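Local coordinates for uncharacterized protein (Psychrobacter arcticus, PDB 2PN2) that is of unknown function but belongs to the OsmC family and, as in its relatives, probably takes part in osmotic stress and detoxification responses, at residues I86-T91 with K125-T130; I44-P49 with T62-T67. All coordinates share one frame; numbering follows the deposited sequence. Where two conformers were deposited one is given.

Interaction 1: residues I86-T91 with K125-T130; sequences IDIAGT and KIFYNT
Phe-127 reaches out from helix 121-132 and meets Ile-86 and Ile-88, two residues of the loop that leads from helix 61-83 to strand 92-100. With CG anti to its own carbonyl carbon (chi1 -63°), the phenylalanine projects its ring across the gap between the two backbones, which come no nearer than 11.2 Å between the CA atoms of Ile-88 and Phe-127. Ile-86 extends toward it from the opposite direction, its terminal CD1 lying 4.0 Å from Phe-127 CZ, at the far end of the ring. Ile-88 comes in with its shorter branch, CG2 standing 4.4 Å from Phe-127 CE2, a looser approach. Both methyl groups meet the ring obliquely. Closeness is not burial here: Ile-86 is partly exposed, Ile-88 and Phe-127 buried. Other parts of the fold also pack on the ring: Phe-115 meets it with planes at about 25°, and Ile-77 of helix 61-83 touches both Ile-88 and Phe-127.

Away from this apolar side, Asp-87 and Gly-90 are exposed, whereas Thr-91 is buried and, with Gly-90, makes backbone hydrogen bonds to the second subunit. Asp-87 folds back on its own chain as an Asx turn, in which Ala-89 N donates to Asp-87 OD1 at 2.9 Å, the N-H pointing nearly straight at the oxygen (166°). A type II beta turn follows from Ile-88 to Thr-91, with Gly-90 supplying the positive phi. Ile-88 O is gripped twice, by Thr-91 N at 3.1 Å and by Thr-91 OG1 at 2.6 Å, so threonine both closes the turn and satisfies a carbonyl. Across the contact there is no hydrogen bond. Polar groups thus shape the loop, while attraction between loop and helix rests on dispersion and the exclusion of water from branched aliphatic and aromatic carbon.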
loop_
_atom_site.group_PDB
_atom_site.type_symbol
_atom_site.label_atom_id
_atom_site.label_comp_id
_atom_site.label_asym_id
_atom_site.label_seq_id
_atom_site.Cartn_x
_atom_site.Cartn_y
_atom_site.Cartn_z
ATOM N N ILE A 86 -22.822 -13.540 -7.942
ATOM C CA ILE A 86 -22.762 -12.448 -8.917
ATOM C C ILE A 86 -21.321 -12.414 -9.449
ATOM O O ILE A 86 -20.383 -12.209 -8.663
ATOM C CB ILE A 86 -23.087 -11.074 -8.256
ATOM C CG1 ILE A 86 -24.490 -11.074 -7.619
ATOM C CG2 ILE A 86 -22.980 -9.930 -9.275
ATOM C CD1 ILE A 86 -24.756 -9.831 -6.757
ATOM N N ASP A 87 -21.150 -12.640 -10.756
ATOM C CA ASP A 87 -19.836 -12.575 -11.410
ATOM C C ASP A 87 -19.565 -11.092 -11.639
ATOM O O ASP A 87 -20.317 -10.431 -12.366
ATOM C CB ASP A 87 -19.814 -13.342 -12.748
ATOM C CG ASP A 87 -18.403 -13.468 -13.357
ATOM O OD1 ASP A 87 -17.498 -12.666 -13.042
ATOM O OD2 ASP A 87 -18.197 -14.388 -14.175
ATOM N N ILE A 88 -18.507 -10.587 -11.006
ATOM C CA ILE A 88 -18.098 -9.190 -11.148
ATOM C C ILE A 88 -16.734 -9.036 -11.834
ATOM O O ILE A 88 -16.133 -7.974 -11.742
ATOM C CB ILE A 88 -18.170 -8.401 -9.780
ATOM C CG1 ILE A 88 -17.287 -9.030 -8.702
ATOM C CG2 ILE A 88 -19.607 -8.331 -9.315
ATOM C CD1 ILE A 88 -16.890 -8.056 -7.598
ATOM N N ALA A 89 -16.263 -10.062 -12.561
ATOM C CA ALA A 89 -14.970 -9.980 -13.281
ATOM C C ALA A 89 -15.024 -8.811 -14.272
ATOM O O ALA A 89 -16.071 -8.534 -14.869
ATOM C CB ALA A 89 -14.627 -11.305 -14.001
ATOM N N GLY A 90 -13.921 -8.078 -14.386
ATOM C CA GLY A 90 -13.868 -6.902 -15.257
ATOM C C GLY A 90 -14.289 -5.605 -14.578
ATOM O O GLY A 90 -14.183 -4.533 -15.195
ATOM N N THR A 91 -14.759 -5.681 -13.323
ATOM C CA THR A 91 -15.063 -4.494 -12.525
ATOM C C THR A 91 -13.754 -3.708 -12.392
ATOM O O THR A 91 -12.676 -4.306 -12.297
ATOM C CB THR A 91 -15.631 -4.864 -11.118
ATOM O OG1 THR A 91 -16.909 -5.491 -11.280
ATOM C CG2 THR A 91 -15.811 -3.596 -10.226
ATOM N N LYS A 125 -25.604 -0.998 -2.541
ATOM C CA LYS A 125 -25.507 -0.604 -1.135
ATOM C C LYS A 125 -24.734 -1.623 -0.304
ATOM O O LYS A 125 -23.924 -1.221 0.524
ATOM C CB LYS A 125 -26.900 -0.343 -0.538
ATOM C CG LYS A 125 -26.883 0.104 0.918
ATOM N N ILE A 126 -24.977 -2.919 -0.530
ATOM C CA ILE A 126 -24.213 -3.997 0.141
ATOM C C ILE A 126 -22.734 -3.836 -0.218
ATOM O O ILE A 126 -21.872 -3.752 0.682
ATOM C CB ILE A 126 -24.752 -5.419 -0.216
ATOM C CG1 ILE A 126 -26.115 -5.637 0.459
ATOM C CG2 ILE A 126 -23.766 -6.529 0.244
ATOM C CD1 ILE A 126 -26.988 -6.847 -0.099
ATOM N N PHE A 127 -22.451 -3.730 -1.521
ATOM C CA PHE A 127 -21.065 -3.567 -1.986
ATOM C C PHE A 127 -20.425 -2.281 -1.502
ATOM O O PHE A 127 -19.240 -2.273 -1.142
ATOM C CB PHE A 127 -20.932 -3.644 -3.515
ATOM C CG PHE A 127 -21.320 -4.963 -4.127
ATOM C CD1 PHE A 127 -21.292 -6.178 -3.416
ATOM C CD2 PHE A 127 -21.574 -5.010 -5.497
ATOM C CE1 PHE A 127 -21.603 -7.384 -4.044
ATOM C CE2 PHE A 127 -21.880 -6.209 -6.135
ATOM C CZ PHE A 127 -21.906 -7.401 -5.407
ATOM N N TYR A 128 -21.200 -1.201 -1.474
ATOM C CA TYR A 128 -20.696 0.066 -0.951
ATOM C C TYR A 128 -20.275 -0.071 0.517
ATOM O O TYR A 128 -19.141 0.263 0.891
ATOM C CB TYR A 128 -21.764 1.149 -1.074
ATOM C CG TYR A 128 -21.300 2.490 -0.595
ATOM C CD1 TYR A 128 -20.486 3.276 -1.394
ATOM C CD2 TYR A 128 -21.657 2.973 0.673
ATOM C CE1 TYR A 128 -20.033 4.527 -0.949
ATOM C CE2 TYR A 128 -21.212 4.236 1.126
ATOM C CZ TYR A 128 -20.399 5.002 0.301
ATOM O OH TYR A 128 -19.945 6.247 0.716
ATOM N N ASN A 129 -21.206 -0.566 1.324
ATOM C CA ASN A 129 -20.984 -0.749 2.761
ATOM C C ASN A 129 -19.878 -1.742 3.093
ATOM O O ASN A 129 -19.080 -1.470 3.990
ATOM C CB ASN A 129 -22.276 -1.158 3.474
ATOM C CG ASN A 129 -23.371 -0.077 3.403
ATOM O OD1 ASN A 129 -23.098 1.099 3.200
ATOM N ND2 ASN A 129 -24.615 -0.495 3.587
ATOM N N THR A 130 -19.828 -2.869 2.370
ATOM C CA THR A 130 -18.771 -3.877 2.576
ATOM C C THR A 130 -17.394 -3.278 2.276
ATOM O O THR A 130 -16.458 -3.500 3.035
ATOM C CB THR A 130 -18.973 -5.158 1.734
ATOM O OG1 THR A 130 -20.329 -5.595 1.831
ATOM C CG2 THR A 130 -18.078 -6.268 2.237
#

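Interaction 2: residues I44-P49 with T62-T67; sequences IITDAP and TDLLAT. With SO4 (sulfate ion), chain D.
Leu-64, Ile-44 and Thr-46 carry this contact, the leucine lying over two alternate residues of strand 42-47. Swung anti to the backbone N (chi1 -154°), CG of Leu-64 directs both methyl groups of the side chain at the strand. CD2 is 3.7 Å from Thr-46 CG2, the two side chains meeting at about a right angle, and both CD1 and CD2 lie 4.1 Å from Ile-44 CG2, which therefore sits against the fork of the leucine. Threonine suits its place because it has two characters: its methyl faces Leu-64, while its hydroxyl bonds to Thr-33 of the adjoining strand. Ile-44 and Leu-64 each also pack on the other's counterpart in the second subunit, so the apolar cluster runs on across the dimer.

Near the start of the helix the chemistry turns polar. A sulfate ion, probably from the crystallisation liquor, accepts a hydrogen bond from Thr-62 N at O2 (3.1 Å, 165°) and another from Thr-62 OG1 at O1 (2.7 Å). Pro-49 CD brings the other segment up to the ion, 3.5 Å from sulfate O3, and Ser-60 and Arg-104 add further bonds. The positive end of the helix dipole probably favours an anion here. Thr-62 OG1 is also hydrogen-bonded to Lys-97 NZ, which forms a salt bridge with Asp-63 OD1. A valine in place of Thr-62 would probably leave sulfate O1 without its hydroxyl donor and Lys-97 NZ without one of its oxygen partners. One turn on, Thr-67 OG1 donates to Asp-63 O at 2.8 Å, beside the backbone bond to the same carbonyl. The arrangement, a beta strand packed on the first turns of a long helix, with the apolar packing continued into the second subunit, is consistent with the intertwined dimer of OsmC proteins.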
loop_
_atom_site.group_PDB
_atom_site.type_symbol
_atom_site.label_atom_id
_atom_site.label_comp_id
_atom_site.label_asym_id
_atom_site.label_seq_id
_atom_site.Cartn_x
_atom_site.Cartn_y
_atom_site.Cartn_z
ATOM N N ILE A 44 7.270 -6.067 -6.561
ATOM C CA ILE A 44 6.693 -4.721 -6.728
ATOM C C ILE A 44 7.811 -3.680 -6.627
ATOM O O ILE A 44 8.680 -3.803 -5.768
ATOM C CB ILE A 44 5.621 -4.460 -5.649
ATOM C CG1 ILE A 44 4.379 -5.288 -5.986
ATOM C CG2 ILE A 44 5.263 -2.964 -5.539
ATOM C CD1 ILE A 44 3.324 -5.212 -4.998
ATOM N N ILE A 45 7.773 -2.664 -7.480
ATOM C CA ILE A 45 8.767 -1.603 -7.518
ATOM C C ILE A 45 8.107 -0.297 -7.114
ATOM O O ILE A 45 6.932 -0.104 -7.400
ATOM C CB ILE A 45 9.333 -1.413 -8.955
ATOM C CG1 ILE A 45 9.912 -2.722 -9.535
ATOM C CG2 ILE A 45 10.393 -0.310 -9.009
ATOM C CD1 ILE A 45 11.004 -3.355 -8.715
ATOM N N THR A 46 8.850 0.557 -6.415
ATOM C CA THR A 46 8.419 1.938 -6.179
ATOM C C THR A 46 9.511 2.898 -6.624
ATOM O O THR A 46 10.682 2.551 -6.608
ATOM C CB THR A 46 8.032 2.269 -4.704
ATOM O OG1 THR A 46 9.195 2.265 -3.875
ATOM C CG2 THR A 46 6.961 1.312 -4.162
ATOM N N ASP A 47 9.092 4.090 -7.045
ATOM C CA ASP A 47 9.959 5.191 -7.400
ATOM C C ASP A 47 9.383 6.451 -6.784
ATOM O O ASP A 47 8.163 6.590 -6.691
ATOM C CB ASP A 47 9.976 5.437 -8.914
ATOM C CG ASP A 47 10.841 4.472 -9.691
ATOM O OD1 ASP A 47 11.816 3.906 -9.167
ATOM O OD2 ASP A 47 10.581 4.348 -10.900
ATOM N N ALA A 48 10.260 7.367 -6.396
ATOM C CA ALA A 48 9.839 8.699 -5.960
ATOM C C ALA A 48 9.434 9.467 -7.238
ATOM O O ALA A 48 9.956 9.177 -8.327
ATOM C CB ALA A 48 10.958 9.420 -5.251
ATOM N N PRO A 49 8.471 10.410 -7.137
ATOM C CA PRO A 49 8.155 11.207 -8.346
ATOM C C PRO A 49 9.336 12.065 -8.838
ATOM O O PRO A 49 10.281 12.316 -8.075
ATOM C CB PRO A 49 6.990 12.105 -7.893
ATOM C CG PRO A 49 6.433 11.435 -6.652
ATOM C CD PRO A 49 7.600 10.768 -5.996
ATOM N N THR A 62 3.226 6.340 -1.590
ATOM C CA THR A 62 1.827 6.779 -1.269
ATOM C C THR A 62 0.814 6.339 -2.362
ATOM O O THR A 62 -0.349 6.000 -2.025
ATOM C CB THR A 62 1.708 8.287 -0.958
ATOM O OG1 THR A 62 2.039 9.054 -2.105
ATOM C CG2 THR A 62 2.643 8.658 0.171
ATOM N N ASP A 63 1.232 6.294 -3.630
ATOM C CA ASP A 63 0.371 5.721 -4.704
ATOM C C ASP A 63 0.030 4.280 -4.350
ATOM O O ASP A 63 -1.102 3.843 -4.498
ATOM C CB ASP A 63 1.036 5.695 -6.094
ATOM C CG ASP A 63 1.265 7.052 -6.684
ATOM O OD1 ASP A 63 0.593 8.027 -6.276
ATOM O OD2 ASP A 63 2.159 7.136 -7.556
ATOM N N LEU A 64 1.029 3.552 -3.860
ATOM C CA LEU A 64 0.848 2.152 -3.468
ATOM C C LEU A 64 -0.183 2.023 -2.335
ATOM O O LEU A 64 -1.057 1.150 -2.388
ATOM C CB LEU A 64 2.210 1.552 -3.082
ATOM C CG LEU A 64 2.435 0.060 -3.198
ATOM C CD1 LEU A 64 2.238 -0.348 -4.652
ATOM C CD2 LEU A 64 3.865 -0.235 -2.754
ATOM N N LEU A 65 -0.104 2.900 -1.333
ATOM C CA LEU A 65 -1.075 2.900 -0.233
ATOM C C LEU A 65 -2.485 3.183 -0.760
ATOM O O LEU A 65 -3.430 2.504 -0.388
ATOM C CB LEU A 65 -0.714 3.953 0.816
ATOM C CG LEU A 65 -1.529 4.005 2.105
ATOM C CD1 LEU A 65 -1.221 2.783 2.914
ATOM C CD2 LEU A 65 -1.212 5.286 2.893
ATOM N N ALA A 66 -2.619 4.216 -1.594
ATOM C CA ALA A 66 -3.955 4.600 -2.173
ATOM C C ALA A 66 -4.528 3.424 -2.953
ATOM O O ALA A 66 -5.689 3.037 -2.754
ATOM C CB ALA A 66 -3.850 5.859 -3.074
ATOM N N THR A 67 -3.685 2.806 -3.780
ATOM C CA THR A 67 -4.102 1.641 -4.579
ATOM C C THR A 67 -4.484 0.405 -3.746
ATOM O O THR A 67 -5.417 -0.312 -4.113
ATOM C CB THR A 67 -3.030 1.292 -5.632
ATOM O OG1 THR A 67 -2.690 2.490 -6.333
ATOM C CG2 THR A 67 -3.534 0.219 -6.609
HETATM S S SO4 D . 5.067 9.993 -2.279
HETATM O O1 SO4 D . 4.182 10.047 -3.445
HETATM O O2 SO4 D . 5.258 8.605 -1.838
HETATM O O3 SO4 D . 6.357 10.538 -2.687
HETATM O O4 SO4 D . 4.513 10.800 -1.197
#

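Both contacts join helices to other parts of the chain through largely buried apolar carbon, without a hydrogen bond across either. They lie on opposite sides of the chain's centre, about 25 Å apart between contact centres, and follow one another along the sequence. Helix 61-83 relates them: interaction 2 uses its first turns directly, whereas interaction 1 packs beside its later part. Interaction 2, nearer the centre, has every touching residue buried and borders an anion held by the helix start. Interaction 1 is more peripheral, with Ile-86 partly exposed and a turn reaching solvent. Each touches the second subunit, interaction 1 by loop backbone bonds and packing on Tyr-27 of that subunit, interaction 2 by apolar side chains that meet their counterparts and by a threonine-serine hydrogen bond.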